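PDB 4HYZ: DUF3887 domain-containing protein from Ruminococcus gnavus, which is of unknown function but belongs to the NTF2-like clan, whose small alpha-plus-beta domains curve an antiparallel sheet against helices. Local coordinates for residues 10-16 with 103-107; 96-100 with 110-114. Residue numbers count along the deposited sequence, not the author numbering.

Interaction 1: residues 10-16 with 103-107; sequences GFDKETV and YDEDM. With SO4 (sulfate ion), chain K; SO4 (sulfate ion), chain M.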
loop_
_atom_site.group_PDB
_atom_site.type_symbol
_atom_site.label_atom_id
_atom_site.label_comp_id
_atom_site.label_asym_id
_atom_site.label_seq_id
_atom_site.Cartn_x
_atom_site.Cartn_y
_atom_site.Cartn_z
ATOM N N GLY A 10 10.569 1.259 -13.659
ATOM C CA GLY A 10 11.116 2.328 -14.489
ATOM C C GLY A 10 11.077 3.691 -13.831
ATOM O O GLY A 10 11.653 4.631 -14.356
ATOM N N PHE A 11 10.349 3.825 -12.719
ATOM C CA PHE A 11 10.292 5.072 -11.960
ATOM C C PHE A 11 11.118 4.933 -10.678
ATOM O O PHE A 11 11.236 3.832 -10.144
ATOM C CB PHE A 11 8.840 5.429 -11.579
ATOM C CG PHE A 11 7.942 5.829 -12.711
ATOM C CD1 PHE A 11 7.189 4.871 -13.394
ATOM C CD2 PHE A 11 7.806 7.170 -13.075
ATOM C CE1 PHE A 11 6.345 5.237 -14.441
ATOM C CE2 PHE A 11 6.966 7.537 -14.142
ATOM C CZ PHE A 11 6.235 6.569 -14.813
ATOM N N ASP A 12 11.669 6.031 -10.150
ATOM C CA ASP A 12 12.343 5.887 -8.859
ATOM C C ASP A 12 11.961 7.062 -7.998
ATOM O O ASP A 12 11.688 8.143 -8.511
ATOM C CB ASP A 12 13.853 5.661 -8.972
ATOM C CG ASP A 12 14.616 6.890 -9.256
ATOM O OD1 ASP A 12 14.746 7.227 -10.445
ATOM O OD2 ASP A 12 15.051 7.551 -8.285
ATOM N N LYS A 13 11.884 6.833 -6.693
ATOM C CA LYS A 13 11.360 7.803 -5.721
ATOM C C LYS A 13 12.064 9.161 -5.756
ATOM O O LYS A 13 11.391 10.178 -5.838
ATOM C CB LYS A 13 11.407 7.240 -4.299
ATOM C CG LYS A 13 10.424 6.105 -4.059
ATOM C CD LYS A 13 10.544 5.636 -2.626
ATOM C CE LYS A 13 10.039 4.228 -2.406
ATOM N NZ LYS A 13 10.323 3.740 -1.011
ATOM N N GLU A 14 13.386 9.166 -5.687
ATOM C CA GLU A 14 14.224 10.360 -5.679
ATOM C C GLU A 14 13.974 11.215 -6.941
ATOM O O GLU A 14 13.774 12.410 -6.804
ATOM C CB GLU A 14 15.704 9.916 -5.566
ATOM C CG GLU A 14 16.706 10.995 -5.196
ATOM C CD GLU A 14 18.178 10.612 -5.328
ATOM O OE1 GLU A 14 18.487 9.547 -5.915
ATOM O OE2 GLU A 14 19.029 11.420 -4.891
ATOM N N THR A 15 13.926 10.608 -8.143
ATOM C CA THR A 15 13.669 11.312 -9.406
ATOM C C THR A 15 12.269 11.926 -9.375
ATOM O O THR A 15 12.094 13.068 -9.787
ATOM C CB THR A 15 13.815 10.341 -10.585
ATOM O OG1 THR A 15 15.123 9.834 -10.533
ATOM C CG2 THR A 15 13.616 11.007 -11.956
ATOM N N VAL A 16 11.283 11.152 -8.904
ATOM C CA VAL A 16 9.900 11.603 -8.866
ATOM C C VAL A 16 9.750 12.750 -7.872
ATOM O O VAL A 16 9.145 13.750 -8.247
ATOM C CB VAL A 16 8.918 10.451 -8.576
ATOM C CG1 VAL A 16 7.488 10.976 -8.293
ATOM C CG2 VAL A 16 8.920 9.475 -9.754
ATOM N N TYR A 103 3.117 11.182 -13.573
ATOM C CA TYR A 103 4.064 11.270 -14.670
ATOM C C TYR A 103 4.007 10.084 -15.579
ATOM O O TYR A 103 3.757 8.957 -15.132
ATOM C CB TYR A 103 5.507 11.337 -14.087
ATOM C CG TYR A 103 5.782 12.616 -13.319
ATOM C CD1 TYR A 103 6.117 13.794 -13.985
ATOM C CD2 TYR A 103 5.675 12.658 -11.925
ATOM C CE1 TYR A 103 6.378 14.973 -13.286
ATOM C CE2 TYR A 103 5.952 13.829 -11.214
ATOM C CZ TYR A 103 6.288 14.989 -11.903
ATOM O OH TYR A 103 6.514 16.171 -11.246
ATOM N N ASP A 104 4.384 10.312 -16.839
ATOM C CA ASP A 104 4.622 9.199 -17.739
ATOM C C ASP A 104 6.110 8.801 -17.536
ATOM O O ASP A 104 6.835 9.464 -16.755
ATOM C CB ASP A 104 4.243 9.542 -19.195
ATOM C CG ASP A 104 5.076 10.589 -19.914
ATOM O OD1 ASP A 104 6.066 11.094 -19.320
ATOM O OD2 ASP A 104 4.799 10.843 -21.086
ATOM N N GLU A 105 6.570 7.734 -18.210
ATOM C CA GLU A 105 7.944 7.252 -18.022
ATOM C C GLU A 105 8.997 8.289 -18.460
ATOM O O GLU A 105 10.123 8.236 -17.953
ATOM C CB GLU A 105 8.170 5.915 -18.756
ATOM C CG GLU A 105 7.477 4.735 -18.081
ATOM C CD GLU A 105 8.210 4.039 -16.947
ATOM O OE1 GLU A 105 9.287 4.529 -16.540
ATOM O OE2 GLU A 105 7.677 3.030 -16.425
ATOM N N ASP A 106 8.633 9.227 -19.379
ATOM C CA ASP A 106 9.540 10.309 -19.813
ATOM C C ASP A 106 9.598 11.435 -18.786
ATOM O O ASP A 106 10.260 12.440 -19.022
ATOM C CB ASP A 106 9.152 10.859 -21.193
ATOM C CG ASP A 106 9.436 9.889 -22.325
ATOM O OD1 ASP A 106 10.135 8.881 -22.085
ATOM O OD2 ASP A 106 8.967 10.141 -23.452
HETATM N N MSE A 107 8.882 11.284 -17.652
HETATM C CA MSE A 107 8.884 12.230 -16.518
HETATM C C MSE A 107 8.250 13.578 -16.869
HETATM O O MSE A 107 8.616 14.643 -16.314
HETATM C CB MSE A 107 10.300 12.387 -15.910
HETATM C CG MSE A 107 10.722 11.125 -15.102
HETATM SE SE MSE A 107 9.465 10.656 -13.677
HETATM C CE MSE A 107 9.429 12.301 -12.636
HETATM S S SO4 K . 6.481 4.507 0.217
HETATM O O1 SO4 K . 7.876 4.932 0.347
HETATM O O2 SO4 K . 6.137 3.687 1.387
HETATM O O3 SO4 K . 5.574 5.681 0.151
HETATM O O4 SO4 K . 6.259 3.710 -1.030
HETATM S S SO4 M . 14.128 3.659 0.282
HETATM O O1 SO4 M . 13.143 4.760 0.330
HETATM O O2 SO4 M . 15.379 4.131 -0.306
HETATM O O3 SO4 M . 14.381 3.223 1.653
HETATM O O4 SO4 M . 13.639 2.538 -0.547
HETATM O O HOH W 1 10.983 6.857 -16.092
#
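Phe-11 lays its ring against the turn between strands 95-103 and 109-113, overlapping residues 103-105 and the side chain of Met-107. CE2 of Phe-11 lies 3.2 Å from O of Asp-104, and SE of Met-107, a selenomethionine, sits 5.0 Å from the centroid of the Phe-11 ring and 76° off its normal, a Met-aromatic contact at the edge. The Glu-105 carboxylate has OE1 over one ring face and OE2 3.3 Å from CE1 of Phe-11; OE2 also forms a long, weak ion pair with Lys-82. CB of Tyr-103 adds an apolar touch, 4.1 Å from CE2 of Phe-11. The receiving surface is a type I turn from Asp-104 to Met-107, closed by Met-107 N to Asp-104 O (2.9 Å); CE of Met-107 reaches to 3.9 Å from CA of Val-16.

Helix 13-28 begins two residues after Phe-11, with Asp-12 between as its N-cap: OD2 of Asp-12 accepts from N of Thr-15 (3.3 Å), OD1 from OG1 of Thr-15 (2.6 Å). Tyr-103 OH hydrogen-bonds to Asp-23, further along this helix. NZ of Lys-13 hydrogen-bonds to two sulfates, probably from the crystallisation liquor.

Gly-10 suits its place twice over: its backbone angles favour glycine, and a CB would clash with OE1 of Glu-105. A water lies 2.9 Å from O of Gly-10 and 2.5 Å from O of Glu-105, bridging the backbones, though more acceptors surround it than it has protons. With no direct hydrogen bond between the segments, apolar and selenium contacts and a carboxylate against the ring make the fit depend chiefly on shape.

Interaction 2: residues 96-100 with 110-114; sequences NVNYS and VSFTM. With SO4 (sulfate ion), chain C.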
loop_
_atom_site.group_PDB
_atom_site.type_symbol
_atom_site.label_atom_id
_atom_site.label_comp_id
_atom_site.label_asym_id
_atom_site.label_seq_id
_atom_site.Cartn_x
_atom_site.Cartn_y
_atom_site.Cartn_z
ATOM N N ASN A 96 -0.812 23.134 5.574
ATOM C CA ASN A 96 -0.364 22.046 4.709
ATOM C C ASN A 96 -1.353 21.782 3.577
ATOM O O ASN A 96 -2.560 21.783 3.788
ATOM C CB ASN A 96 -0.211 20.775 5.552
ATOM C CG ASN A 96 0.873 20.849 6.590
ATOM O OD1 ASN A 96 1.921 21.475 6.395
ATOM N ND2 ASN A 96 0.652 20.169 7.708
ATOM N N VAL A 97 -0.829 21.525 2.375
ATOM C CA VAL A 97 -1.615 21.245 1.171
ATOM C C VAL A 97 -1.041 19.991 0.532
ATOM O O VAL A 97 0.177 19.903 0.378
ATOM C CB VAL A 97 -1.607 22.469 0.201
ATOM C CG1 VAL A 97 -2.211 22.118 -1.154
ATOM C CG2 VAL A 97 -2.343 23.664 0.816
ATOM N N ASN A 98 -1.895 19.028 0.179
ATOM C CA ASN A 98 -1.455 17.787 -0.463
ATOM C C ASN A 98 -1.606 17.873 -1.987
ATOM O O ASN A 98 -2.726 17.844 -2.505
ATOM C CB ASN A 98 -2.225 16.564 0.064
ATOM C CG ASN A 98 -2.008 16.252 1.519
ATOM O OD1 ASN A 98 -0.929 15.868 1.964
ATOM N ND2 ASN A 98 -3.057 16.342 2.280
ATOM N N TYR A 99 -0.489 17.947 -2.704
ATOM C CA TYR A 99 -0.540 17.950 -4.165
ATOM C C TYR A 99 -0.465 16.530 -4.712
ATOM O O TYR A 99 0.311 15.736 -4.190
ATOM C CB TYR A 99 0.627 18.760 -4.739
ATOM C CG TYR A 99 0.443 20.259 -4.766
ATOM C CD1 TYR A 99 0.616 21.023 -3.611
ATOM C CD2 TYR A 99 0.283 20.933 -5.970
ATOM C CE1 TYR A 99 0.584 22.417 -3.651
ATOM C CE2 TYR A 99 0.233 22.324 -6.020
ATOM C CZ TYR A 99 0.389 23.062 -4.859
ATOM O OH TYR A 99 0.356 24.430 -4.906
ATOM N N SER A 100 -1.217 16.225 -5.782
ATOM C CA SER A 100 -1.172 14.921 -6.471
ATOM C C SER A 100 -0.686 15.143 -7.883
ATOM O O SER A 100 -1.354 15.829 -8.653
ATOM C CB SER A 100 -2.538 14.241 -6.491
ATOM O OG SER A 100 -2.989 14.063 -5.168
ATOM N N VAL A 110 1.115 14.047 -16.446
ATOM C CA VAL A 110 -0.124 13.583 -17.077
ATOM C C VAL A 110 -1.281 14.105 -16.222
ATOM O O VAL A 110 -2.432 14.081 -16.647
ATOM C CB VAL A 110 -0.214 12.047 -17.311
ATOM C CG1 VAL A 110 0.814 11.583 -18.339
ATOM C CG2 VAL A 110 -0.076 11.268 -16.005
ATOM N N SER A 111 -0.960 14.579 -15.012
ATOM C CA SER A 111 -1.956 15.038 -14.030
ATOM C C SER A 111 -1.288 15.915 -12.982
ATOM O O SER A 111 -0.169 15.640 -12.552
ATOM C CB SER A 111 -2.622 13.832 -13.358
ATOM O OG SER A 111 -3.626 14.262 -12.458
ATOM N N PHE A 112 -1.988 16.951 -12.559
ATOM C CA PHE A 112 -1.500 17.896 -11.556
ATOM C C PHE A 112 -2.700 18.404 -10.806
ATOM O O PHE A 112 -3.531 19.080 -11.408
ATOM C CB PHE A 112 -0.711 19.058 -12.219
ATOM C CG PHE A 112 -0.072 20.042 -11.249
ATOM C CD1 PHE A 112 -0.837 21.014 -10.611
ATOM C CD2 PHE A 112 1.300 20.031 -11.024
ATOM C CE1 PHE A 112 -0.251 21.924 -9.731
ATOM C CE2 PHE A 112 1.887 20.944 -10.140
ATOM C CZ PHE A 112 1.102 21.860 -9.475
ATOM N N THR A 113 -2.795 18.096 -9.507
ATOM C CA THR A 113 -3.941 18.516 -8.677
ATOM C C THR A 113 -3.460 19.024 -7.321
ATOM O O THR A 113 -2.628 18.393 -6.667
ATOM C CB THR A 113 -4.934 17.346 -8.530
ATOM O OG1 THR A 113 -5.548 17.137 -9.796
ATOM C CG2 THR A 113 -6.017 17.606 -7.510
HETATM N N MSE A 114 -4.006 20.155 -6.907
HETATM C CA MSE A 114 -3.730 20.759 -5.619
HETATM C C MSE A 114 -4.618 20.136 -4.554
HETATM O O MSE A 114 -5.806 19.872 -4.841
HETATM O OXT MSE A 114 -4.145 19.988 -3.413
HETATM C CB MSE A 114 -3.972 22.252 -5.686
HETATM C CG MSE A 114 -3.278 22.984 -4.597
HETATM SE SE MSE A 114 -4.196 24.597 -4.229
HETATM C CE MSE A 114 -2.749 25.424 -3.200
HETATM S S SO4 C . -3.036 18.575 8.749
HETATM O O1 SO4 C . -3.462 19.830 8.184
HETATM O O2 SO4 C . -3.913 17.552 8.203
HETATM O O3 SO4 C . -1.652 18.291 8.348
HETATM O O4 SO4 C . -3.115 18.544 10.206
#
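Tyr-99, an m rotamer (chi1 -81°), presents a ring face to Met-114: CG of Met-114 lies 3.9 Å from the Tyr-99 centroid, a CH-pi contact that the extended, all-t selenomethionine side chain makes on its way to helix 49-60. Val-97, t at chi1, brings CG1 to 3.7 Å from the same CG of Met-114. Phe-112, also t, places CZ 3.6 Å from CE2 of Tyr-99, with the ring planes at 75°, and packs edge-to-face on Trp-35. The Tyr-99 hydroxyl is hydrogen-bonded to the hydroxyls of Tyr-92 and Tyr-55.

Ser-100 and Thr-113, both m, share the other face of this antiparallel hairpin as a hydrogen-bonded pair, Ser-100 N to Thr-113 O at 2.7 Å and Thr-113 N to Ser-100 O at 2.8 Å. ND2 of Asn-96 hydrogen-bonds to O3 of a sulfate (3.0 Å), probably from the crystallisation liquor.

Backbone pairing thus sets the register, while the aromatic rings and the Met-114 side chain give this end of the hairpin an apolar surface for helices 13-28 and 49-60.

From the N terminus, the chain enters interaction 1 at residues 10-16, where helix 13-28 begins, and runs through the helices and two long strands before 96-100 opens interaction 2. Residues 103-107 then close the first, long loop of 86 intervening residues, and 110-114 closes the second, only nine residues across. The segments alternate, so the two contacts cross rather than nest. Strand 95-103 serves both: its end and the turn after it meet the start of helix 13-28 in interaction 1, while its earlier residues tie the outer strand 109-113 to the sheet in interaction 2. Their centres lie about 16 Å apart, yet they touch where Val-110 packs on Tyr-103 and Asp-104.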